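Local coordinates for PilY2 protein (Pseudomonas aeruginosa, PDB 3TDQ) that probably takes part in the biogenesis of type 4 fimbriae and is paired in the crystal as a dimer, at the interface of chains A and B. Residues are numbered along the deposited sequence; one frame, centred on the assembly and turned at random. Chains: chain A/B, PilY2 protein.

Contact 1: the interface of chains A and B. Residues chain A 8, 38, 54-56, 67-68, 70; chain B 38, 69-73.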
loop_
_atom_site.group_PDB
_atom_site.type_symbol
_atom_site.label_atom_id
_atom_site.label_comp_id
_atom_site.label_asym_id
_atom_site.label_seq_id
_atom_site.Cartn_x
_atom_site.Cartn_y
_atom_site.Cartn_z
ATOM N N GLU A 8 4.441 -3.648 11.722
ATOM C CA GLU A 8 4.030 -3.913 10.361
ATOM C C GLU A 8 3.719 -5.395 10.232
ATOM O O GLU A 8 4.397 -6.229 10.828
ATOM C CB GLU A 8 5.113 -3.488 9.351
ATOM C CG GLU A 8 4.740 -3.787 7.907
ATOM C CD GLU A 8 5.670 -3.189 6.873
ATOM O OE1 GLU A 8 6.906 -3.331 7.010
ATOM O OE2 GLU A 8 5.155 -2.544 5.935
ATOM N N ARG A 38 -7.297 6.569 2.632
ATOM C CA ARG A 38 -6.621 6.311 1.371
ATOM C C ARG A 38 -7.565 6.808 0.267
ATOM O O ARG A 38 -8.747 6.444 0.250
ATOM C CB ARG A 38 -6.284 4.804 1.249
ATOM C CG ARG A 38 -5.142 4.447 0.300
ATOM C CD ARG A 38 -4.699 2.970 0.476
ATOM N NE ARG A 38 -3.242 2.814 0.357
ATOM C CZ ARG A 38 -2.409 2.855 1.383
ATOM N NH1 ARG A 38 -2.876 2.938 2.623
ATOM N NH2 ARG A 38 -1.105 2.789 1.184
ATOM N N SER A 54 -1.657 -5.686 3.634
ATOM C CA SER A 54 -0.359 -5.292 4.188
ATOM C C SER A 54 -0.685 -4.088 5.036
ATOM O O SER A 54 -1.497 -3.258 4.601
ATOM C CB SER A 54 0.657 -4.964 3.101
ATOM O OG SER A 54 1.036 -6.154 2.437
ATOM N N TYR A 55 -0.149 -4.003 6.265
ATOM C CA TYR A 55 -0.530 -2.878 7.127
ATOM C C TYR A 55 0.596 -2.485 8.062
ATOM O O TYR A 55 1.487 -3.287 8.351
ATOM C CB TYR A 55 -1.815 -3.212 7.944
ATOM C CG TYR A 55 -1.716 -4.528 8.684
ATOM C CD1 TYR A 55 -1.187 -4.590 9.970
ATOM C CD2 TYR A 55 -2.052 -5.728 8.058
ATOM C CE1 TYR A 55 -1.026 -5.806 10.629
ATOM C CE2 TYR A 55 -1.871 -6.956 8.700
ATOM C CZ TYR A 55 -1.363 -6.988 9.986
ATOM O OH TYR A 55 -1.196 -8.189 10.630
ATOM N N SER A 56 0.529 -1.257 8.569
ATOM C CA SER A 56 1.504 -0.767 9.536
ATOM C C SER A 56 0.826 0.212 10.459
ATOM O O SER A 56 -0.251 0.720 10.139
ATOM C CB SER A 56 2.709 -0.134 8.836
ATOM O OG SER A 56 2.325 0.933 7.988
ATOM N N THR A 67 -2.330 2.655 10.907
ATOM C CA THR A 67 -2.331 4.007 10.331
ATOM C C THR A 67 -2.143 3.951 8.815
ATOM O O THR A 67 -2.274 4.976 8.150
ATOM C CB THR A 67 -1.249 4.894 10.992
ATOM O OG1 THR A 67 0.018 4.279 10.781
ATOM C CG2 THR A 67 -1.495 5.100 12.485
ATOM N N ASP A 68 -1.871 2.754 8.268
ATOM C CA ASP A 68 -1.643 2.557 6.825
ATOM C C ASP A 68 -2.014 1.134 6.444
ATOM O O ASP A 68 -1.491 0.189 7.042
ATOM C CB ASP A 68 -0.150 2.841 6.473
ATOM C CG ASP A 68 0.165 2.977 4.981
ATOM O OD1 ASP A 68 -0.773 2.920 4.164
ATOM O OD2 ASP A 68 1.352 3.166 4.639
ATOM N N TYR A 70 -3.056 -1.515 2.948
ATOM C CA TYR A 70 -3.153 -1.716 1.513
ATOM C C TYR A 70 -3.843 -3.047 1.210
ATOM O O TYR A 70 -3.462 -4.076 1.755
ATOM C CB TYR A 70 -1.744 -1.668 0.886
ATOM C CG TYR A 70 -1.687 -2.015 -0.589
ATOM C CD1 TYR A 70 -1.846 -1.029 -1.566
ATOM C CD2 TYR A 70 -1.389 -3.310 -1.012
ATOM C CE1 TYR A 70 -1.760 -1.339 -2.928
ATOM C CE2 TYR A 70 -1.295 -3.628 -2.368
ATOM C CZ TYR A 70 -1.487 -2.641 -3.324
ATOM O OH TYR A 70 -1.425 -2.977 -4.661
ATOM N N ARG B 38 -2.633 9.139 0.589
ATOM C CA ARG B 38 -2.745 8.387 1.827
ATOM C C ARG B 38 -2.624 9.397 2.952
ATOM O O ARG B 38 -1.720 10.237 2.913
ATOM C CB ARG B 38 -1.659 7.299 1.880
ATOM C CG ARG B 38 -1.530 6.624 3.226
ATOM C CD ARG B 38 -0.133 6.100 3.446
ATOM N NE ARG B 38 0.703 7.029 4.205
ATOM C CZ ARG B 38 0.810 7.027 5.528
ATOM N NH1 ARG B 38 0.114 6.163 6.255
ATOM N NH2 ARG B 38 1.606 7.894 6.136
ATOM N N ILE B 69 -0.597 2.890 -3.762
ATOM C CA ILE B 69 0.767 2.419 -3.505
ATOM C C ILE B 69 1.026 2.366 -2.001
ATOM O O ILE B 69 0.621 3.268 -1.268
ATOM C CB ILE B 69 1.831 3.267 -4.298
ATOM C CG1 ILE B 69 3.272 2.707 -4.174
ATOM C CG2 ILE B 69 1.777 4.750 -3.972
ATOM C CD1 ILE B 69 4.284 3.182 -5.352
ATOM N N TYR B 70 1.725 1.311 -1.551
ATOM C CA TYR B 70 2.064 1.099 -0.149
ATOM C C TYR B 70 3.574 0.932 0.013
ATOM O O TYR B 70 4.179 0.143 -0.701
ATOM C CB TYR B 70 1.311 -0.139 0.390
ATOM C CG TYR B 70 1.681 -0.549 1.806
ATOM C CD1 TYR B 70 1.026 0.000 2.910
ATOM C CD2 TYR B 70 2.632 -1.535 2.040
ATOM C CE1 TYR B 70 1.362 -0.372 4.213
ATOM C CE2 TYR B 70 2.976 -1.920 3.344
ATOM C CZ TYR B 70 2.336 -1.332 4.423
ATOM O OH TYR B 70 2.665 -1.696 5.694
ATOM N N ILE B 71 4.175 1.662 0.970
ATOM C CA ILE B 71 5.605 1.547 1.246
ATOM C C ILE B 71 5.793 0.534 2.361
ATOM O O ILE B 71 5.216 0.697 3.443
ATOM C CB ILE B 71 6.265 2.916 1.577
ATOM C CG1 ILE B 71 6.109 3.933 0.409
ATOM C CG2 ILE B 71 7.741 2.741 1.979
ATOM C CD1 ILE B 71 6.229 5.432 0.873
ATOM N N HIS B 72 6.578 -0.530 2.088
ATOM C CA HIS B 72 6.912 -1.578 3.068
ATOM C C HIS B 72 7.889 -0.959 4.062
ATOM O O HIS B 72 8.933 -0.476 3.658
ATOM C CB HIS B 72 7.468 -2.812 2.351
ATOM C CG HIS B 72 6.431 -3.499 1.519
ATOM N ND1 HIS B 72 5.650 -4.510 2.039
ATOM C CD2 HIS B 72 6.005 -3.220 0.265
ATOM C CE1 HIS B 72 4.820 -4.855 1.068
ATOM N NE2 HIS B 72 5.008 -4.110 -0.022
ATOM N N LYS B 73 7.483 -0.795 5.317
ATOM C CA LYS B 73 8.273 -0.036 6.297
ATOM C C LYS B 73 9.584 -0.722 6.724
ATOM O O LYS B 73 10.610 -0.035 6.812
ATOM C CB LYS B 73 7.425 0.321 7.538
ATOM C CG LYS B 73 6.001 0.849 7.223
ATOM C CD LYS B 73 5.973 2.163 6.438
ATOM C CE LYS B 73 4.581 2.748 6.260
ATOM N NZ LYS B 73 3.651 1.853 5.488
HETATM O O HOH W 1 2.416 3.565 2.305
#

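Contact 2: the interface of chains A and B. Residues chain A 37-40; chain B 35-39, 67-68.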
loop_
_atom_site.group_PDB
_atom_site.type_symbol
_atom_site.label_atom_id
_atom_site.label_comp_id
_atom_site.label_asym_id
_atom_site.label_seq_id
_atom_site.Cartn_x
_atom_site.Cartn_y
_atom_site.Cartn_z
ATOM N N VAL A 37 -6.969 6.968 6.181
ATOM C CA VAL A 37 -7.643 7.311 4.939
ATOM C C VAL A 37 -6.719 7.090 3.722
ATOM O O VAL A 37 -5.528 7.386 3.774
ATOM C CB VAL A 37 -8.139 8.791 5.041
ATOM C CG1 VAL A 37 -8.830 9.261 3.770
ATOM C CG2 VAL A 37 -9.042 9.019 6.245
ATOM N N ARG A 38 -7.297 6.569 2.632
ATOM C CA ARG A 38 -6.621 6.311 1.371
ATOM C C ARG A 38 -7.565 6.808 0.267
ATOM O O ARG A 38 -8.747 6.444 0.250
ATOM C CB ARG A 38 -6.284 4.804 1.249
ATOM C CG ARG A 38 -5.142 4.447 0.300
ATOM C CD ARG A 38 -4.699 2.970 0.476
ATOM N NE ARG A 38 -3.242 2.814 0.357
ATOM C CZ ARG A 38 -2.409 2.855 1.383
ATOM N NH1 ARG A 38 -2.876 2.938 2.623
ATOM N NH2 ARG A 38 -1.105 2.789 1.184
ATOM N N ASN A 39 -7.074 7.719 -0.580
ATOM C CA ASN A 39 -7.822 8.340 -1.686
ATOM C C ASN A 39 -9.126 9.004 -1.193
ATOM O O ASN A 39 -10.179 8.833 -1.806
ATOM C CB ASN A 39 -8.065 7.341 -2.837
ATOM C CG ASN A 39 -6.770 6.859 -3.473
ATOM O OD1 ASN A 39 -5.726 7.522 -3.405
ATOM N ND2 ASN A 39 -6.786 5.658 -4.045
ATOM N N GLY A 40 -9.018 9.750 -0.088
ATOM C CA GLY A 40 -10.128 10.464 0.541
ATOM C C GLY A 40 -11.188 9.620 1.240
ATOM O O GLY A 40 -12.160 10.168 1.757
ATOM N N SER B 35 -3.379 12.679 -7.137
ATOM C CA SER B 35 -4.631 12.090 -6.649
ATOM C C SER B 35 -4.400 10.727 -5.957
ATOM O O SER B 35 -5.296 10.246 -5.267
ATOM C CB SER B 35 -5.647 11.961 -7.782
ATOM O OG SER B 35 -5.132 11.146 -8.825
ATOM N N THR B 36 -3.206 10.117 -6.093
ATOM C CA THR B 36 -2.875 8.874 -5.363
ATOM C C THR B 36 -2.396 9.376 -3.980
ATOM O O THR B 36 -1.258 9.867 -3.851
ATOM C CB THR B 36 -1.880 8.066 -6.168
ATOM O OG1 THR B 36 -2.452 7.801 -7.454
ATOM C CG2 THR B 36 -1.542 6.794 -5.477
ATOM N N VAL B 37 -3.310 9.318 -2.976
ATOM C CA VAL B 37 -3.119 9.928 -1.657
ATOM C C VAL B 37 -3.371 8.939 -0.496
ATOM O O VAL B 37 -4.265 8.086 -0.559
ATOM C CB VAL B 37 -4.058 11.192 -1.558
ATOM C CG1 VAL B 37 -5.522 10.852 -1.335
ATOM C CG2 VAL B 37 -3.575 12.218 -0.541
ATOM N N ARG B 38 -2.633 9.139 0.589
ATOM C CA ARG B 38 -2.745 8.387 1.827
ATOM C C ARG B 38 -2.624 9.397 2.952
ATOM O O ARG B 38 -1.720 10.237 2.913
ATOM C CB ARG B 38 -1.659 7.299 1.880
ATOM C CG ARG B 38 -1.530 6.624 3.226
ATOM C CD ARG B 38 -0.133 6.100 3.446
ATOM N NE ARG B 38 0.703 7.029 4.205
ATOM C CZ ARG B 38 0.810 7.027 5.528
ATOM N NH1 ARG B 38 0.114 6.163 6.255
ATOM N NH2 ARG B 38 1.606 7.894 6.136
ATOM N N ASN B 39 -3.576 9.364 3.915
ATOM C CA ASN B 39 -3.647 10.253 5.078
ATOM C C ASN B 39 -3.423 11.732 4.686
ATOM O O ASN B 39 -2.659 12.460 5.335
ATOM C CB ASN B 39 -2.685 9.793 6.185
ATOM C CG ASN B 39 -3.066 8.463 6.800
ATOM O OD1 ASN B 39 -4.176 7.941 6.631
ATOM N ND2 ASN B 39 -2.144 7.874 7.532
ATOM N N THR B 67 -2.695 4.037 -8.981
ATOM C CA THR B 67 -3.774 4.695 -8.235
ATOM C C THR B 67 -3.752 4.284 -6.765
ATOM O O THR B 67 -4.505 4.853 -5.975
ATOM C CB THR B 67 -5.142 4.386 -8.872
ATOM O OG1 THR B 67 -5.349 2.978 -8.843
ATOM C CG2 THR B 67 -5.260 4.915 -10.306
ATOM N N ASP B 68 -2.868 3.339 -6.387
ATOM C CA ASP B 68 -2.741 2.882 -5.001
ATOM C C ASP B 68 -1.311 2.371 -4.774
ATOM O O ASP B 68 -0.846 1.535 -5.543
ATOM C CB ASP B 68 -3.796 1.771 -4.712
ATOM C CG ASP B 68 -3.989 1.429 -3.235
ATOM O OD1 ASP B 68 -3.359 2.083 -2.389
ATOM O OD2 ASP B 68 -4.775 0.496 -2.931
HETATM O O HOH W 2 -3.718 5.532 5.183
#

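Contact 3: the interface of chains A and B. Residues chain A 76-77, 79; chain B 7-10, 28, 30, 55.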
loop_
_atom_site.group_PDB
_atom_site.type_symbol
_atom_site.label_atom_id
_atom_site.label_comp_id
_atom_site.label_asym_id
_atom_site.label_seq_id
_atom_site.Cartn_x
_atom_site.Cartn_y
_atom_site.Cartn_z
ATOM N N SER A 76 -6.591 -8.880 -9.980
ATOM C CA SER A 76 -6.066 -8.122 -11.123
ATOM C C SER A 76 -4.931 -8.907 -11.766
ATOM O O SER A 76 -4.298 -9.726 -11.100
ATOM C CB SER A 76 -5.570 -6.739 -10.683
ATOM O OG SER A 76 -6.665 -5.899 -10.350
ATOM N N GLU A 77 -4.642 -8.627 -13.040
ATOM C CA GLU A 77 -3.508 -9.193 -13.760
ATOM C C GLU A 77 -2.232 -8.769 -13.042
ATOM O O GLU A 77 -2.121 -7.620 -12.603
ATOM C CB GLU A 77 -3.522 -8.726 -15.214
ATOM C CG GLU A 77 -4.590 -9.459 -16.019
ATOM C CD GLU A 77 -4.480 -9.368 -17.530
ATOM O OE1 GLU A 77 -3.442 -8.874 -18.027
ATOM O OE2 GLU A 77 -5.420 -9.832 -18.219
ATOM N N GLU A 79 1.905 -8.233 -12.541
ATOM C CA GLU A 79 3.177 -7.981 -13.229
ATOM C C GLU A 79 4.152 -9.158 -13.030
ATOM O O GLU A 79 4.887 -9.465 -13.959
ATOM C CB GLU A 79 3.830 -6.688 -12.741
ATOM C CG GLU A 79 3.120 -5.434 -13.217
ATOM C CD GLU A 79 3.855 -4.167 -12.832
ATOM O OE1 GLU A 79 4.678 -4.201 -11.889
ATOM O OE2 GLU A 79 3.606 -3.135 -13.485
ATOM N N PHE B 7 -3.883 -3.435 -13.114
ATOM C CA PHE B 7 -2.658 -4.199 -12.892
ATOM C C PHE B 7 -2.227 -4.061 -11.440
ATOM O O PHE B 7 -2.617 -3.109 -10.775
ATOM C CB PHE B 7 -1.520 -3.707 -13.835
ATOM C CG PHE B 7 -0.951 -2.342 -13.449
ATOM C CD1 PHE B 7 -1.570 -1.168 -13.865
ATOM C CD2 PHE B 7 0.195 -2.231 -12.658
ATOM C CE1 PHE B 7 -1.064 0.090 -13.495
ATOM C CE2 PHE B 7 0.675 -0.959 -12.257
ATOM C CZ PHE B 7 0.042 0.188 -12.681
ATOM N N GLU B 8 -1.345 -4.968 -10.988
ATOM C CA GLU B 8 -0.721 -4.898 -9.680
ATOM C C GLU B 8 0.711 -5.410 -9.774
ATOM O O GLU B 8 0.969 -6.361 -10.500
ATOM C CB GLU B 8 -1.534 -5.699 -8.650
ATOM C CG GLU B 8 -0.900 -5.692 -7.263
ATOM C CD GLU B 8 -1.729 -6.291 -6.150
ATOM O OE1 GLU B 8 -2.159 -7.455 -6.296
ATOM O OE2 GLU B 8 -1.933 -5.605 -5.125
ATOM N N GLY B 9 1.610 -4.794 -9.016
ATOM C CA GLY B 9 2.994 -5.229 -8.959
ATOM C C GLY B 9 3.640 -4.888 -7.635
ATOM O O GLY B 9 3.002 -4.348 -6.730
ATOM N N ALA B 10 4.916 -5.212 -7.520
ATOM C CA ALA B 10 5.733 -4.891 -6.346
ATOM C C ALA B 10 7.167 -4.722 -6.802
ATOM O O ALA B 10 7.579 -5.348 -7.783
ATOM C CB ALA B 10 5.616 -5.965 -5.275
ATOM N N ARG B 28 11.130 0.535 -14.691
ATOM C CA ARG B 28 9.871 0.730 -15.419
ATOM C C ARG B 28 9.262 2.063 -14.988
ATOM O O ARG B 28 9.257 2.373 -13.798
ATOM C CB ARG B 28 8.863 -0.409 -15.159
ATOM C CG ARG B 28 9.292 -1.810 -15.596
ATOM C CD ARG B 28 8.233 -2.851 -15.213
ATOM N NE ARG B 28 7.952 -2.878 -13.769
ATOM C CZ ARG B 28 8.613 -3.609 -12.879
ATOM N NH1 ARG B 28 9.604 -4.405 -13.266
ATOM N NH2 ARG B 28 8.291 -3.549 -11.595
ATOM N N TYR B 30 6.093 4.686 -14.419
ATOM C CA TYR B 30 4.671 4.757 -14.132
ATOM C C TYR B 30 4.264 6.182 -13.878
ATOM O O TYR B 30 5.054 6.954 -13.324
ATOM C CB TYR B 30 4.314 3.926 -12.884
ATOM C CG TYR B 30 4.656 2.455 -12.997
ATOM C CD1 TYR B 30 5.917 1.991 -12.660
ATOM C CD2 TYR B 30 3.708 1.527 -13.427
ATOM C CE1 TYR B 30 6.242 0.646 -12.774
ATOM C CE2 TYR B 30 4.022 0.176 -13.552
ATOM C CZ TYR B 30 5.289 -0.262 -13.205
ATOM O OH TYR B 30 5.629 -1.588 -13.294
ATOM N N TYR B 55 1.986 -1.926 -5.419
ATOM C CA TYR B 55 1.190 -0.895 -6.087
ATOM C C TYR B 55 0.182 -1.502 -7.049
ATOM O O TYR B 55 0.343 -2.628 -7.504
ATOM C CB TYR B 55 2.098 0.124 -6.842
ATOM C CG TYR B 55 3.097 -0.550 -7.756
ATOM C CD1 TYR B 55 2.766 -0.864 -9.072
ATOM C CD2 TYR B 55 4.332 -0.985 -7.273
ATOM C CE1 TYR B 55 3.656 -1.541 -9.903
ATOM C CE2 TYR B 55 5.216 -1.691 -8.086
ATOM C CZ TYR B 55 4.877 -1.957 -9.402
ATOM O OH TYR B 55 5.764 -2.632 -10.209
HETATM O O HOH W 3 6.136 -6.032 -10.230
#

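Contact 1: the interface of chains A and B
Hydrogen bonds to carboxylates dominate this patch of the two-fold interface, where strand 65-71 of chain B and the start of helix 73-80 lie against strands 6-17, 52-58 and 65-71 of chain A. A:Glu8, its CG anti to the backbone N (chi1 178°) and its chain extended, meets B:Tyr70 tip to tip. A:Glu8 OE2 takes the phenol OH of B:Tyr70 at 2.6 Å on the anti lone pair and the backbone N of B:Lys73 at 3.0 Å on the syn one, so two donors grip one oxygen at the first turn of the helix, whose N-terminal end could favour the carboxylate's charge. A:Arg38 NH2 donates to B:Ile69 O at 3.0 Å, from above the carbonyl plane.

Charge pairing centres on A:Asp68. A:Arg38 NH1 holds A:Asp68 OD1 at 2.6 Å within its own chain, nearly along the C-O axis, while B:Lys73 NZ approaches A:Asp68 OD2 at 2.8 Å from above the carboxylate plane. The lysine chain, bent at chi2 and chi4, also brings B:Lys73 NZ to A:Ser56 OG at 3.0 Å and to B:Ile71 O. Water 1 joins OD2 to B:Ile71 N.

Apolar packing is led by the B:Tyr70 ring, which lies between A:Ser54 CB and the A:Asp68 carboxylate; A:Tyr70 CB and B:Tyr70 CB touch at 3.5 Å. The patch joins one subunit's helix start to its partner's sheet, probably helping to hold the dimer together.

Contact 2: the interface of chains A and B
Strands 37-38 of the two chains run antiparallel, paired at A:Arg38 and B:Arg38, and beyond them both Asn39 residues turn with positive phi (55° in chain A). Each Asn39 closes a matching pair of bonds with the Val37 opposite. A:Asn39 N donates to B:Val37 O at 2.8 Å from above the carbonyl plane, and B:Asn39 N does likewise to A:Val37 O.

The A:Asn39 side chain, CG anti to the carbonyl carbon (chi1 -63°), reaches back alongside the partner strand. A:Asn39 OD1 accepts B:Val37 N at 3.0 Å, nearly along the C=O axis, so the amide substitutes for a backbone carbonyl. A:Asn39 ND2 donates to B:Thr67 O at 3.1 Å, close to the amide plane, and with both ends engaged the rotation of the amide is fixed. At the twin position B:Asn39 OD1 accepts A:Val37 N, while water 2 bridges this oxygen and A:Val37 O.

A:Arg38, bent at chi3, crosses B:Asp68 at about a right angle, with guanidinium and carboxylate 51° apart. In this salt bridge A:Arg38 NE, rather than a terminal nitrogen, donates to the syn lone pair of B:Asp68 OD1 at 2.8 Å, the oxygen lying at the edge of the guanidinium, close to its plane. B:Asp68 CG stands anti to the backbone N, which points the carboxylate at the arginine. Against the turn, B:Val37 CG1 takes the crowded position between N and the carbonyl carbon, where this methyl touches A:Asn39 CA at 3.4 Å.

Contact 3: the interface of chains A and B
In this fimbrial PilY2-family protein the C-terminal segment of chain A, strand 77-78 and the first turn of helix 79-86, lies on the sheet of chain B, with A:Glu77 bridged in parallel to B:Phe7 of strand 6-17. B:Glu8 N donates to A:Glu77 O at 3.2 Å, and A:Glu79 N returns a nearly straight bond to B:Glu8 O at 2.9 Å (177° at H).

From this tethered backbone the A:Glu79 side chain runs out extended, CG anti to the carbonyl carbon (chi1 -72°). CB passes B:Glu8 O and the CA of B:Gly9, and CG stays beside the same carbonyl oxygen. CD reaches the paired phenols of B:Tyr30 and B:Tyr55, whose hydroxyls both donate on syn lone pairs. A:Glu79 OE1 takes B:Tyr55 OH at 2.5 Å, the glutamate crossing that tyrosine at about a right angle with carboxylate and ring 73° apart. A:Glu79 OE2 takes B:Tyr30 OH at 2.6 Å, here tip to tip and at the edge of the ring. B:Phe7 CD2 comes within 3.6 Å of A:Glu79 OE2.

Behind the phenols, B:Arg28 is the second shell: B:Arg28 NE donates to B:Tyr30 OH at 2.7 Å and B:Arg28 NH2 to B:Tyr55 OH at 3.0 Å, both oxygens near the guanidinium plane. These bonds probably orient the hydroxyls and may polarise them towards the carboxylate. B:Arg28 NH2 also forms a longer salt bridge, 3.7 Å from A:Glu79 OE1. Water 3 links OE1 to the backbone N and O of B:Ala10.

Contacts 1 and 2 are neighbours, their C-alpha centres about 11 Å apart, and share A:Arg38 and B:Arg38, the central pair of the antiparallel strands 37-38. Contact 3 lies further off, about 16 Å from contact 1 and 17 Å from contact 2. Strand 65-71 of chain B serves contacts 1 and 2, and strands 6-17 and 52-58 serve contacts 1 and 3 from opposite chains. The central strand pairing is symmetric, but the C-terminal helices differ (79-86 in chain A, 73-80 in chain B), so each tail packs on its partner differently. Together these contacts would suit a stable dimer, although the crystal alone does not establish one.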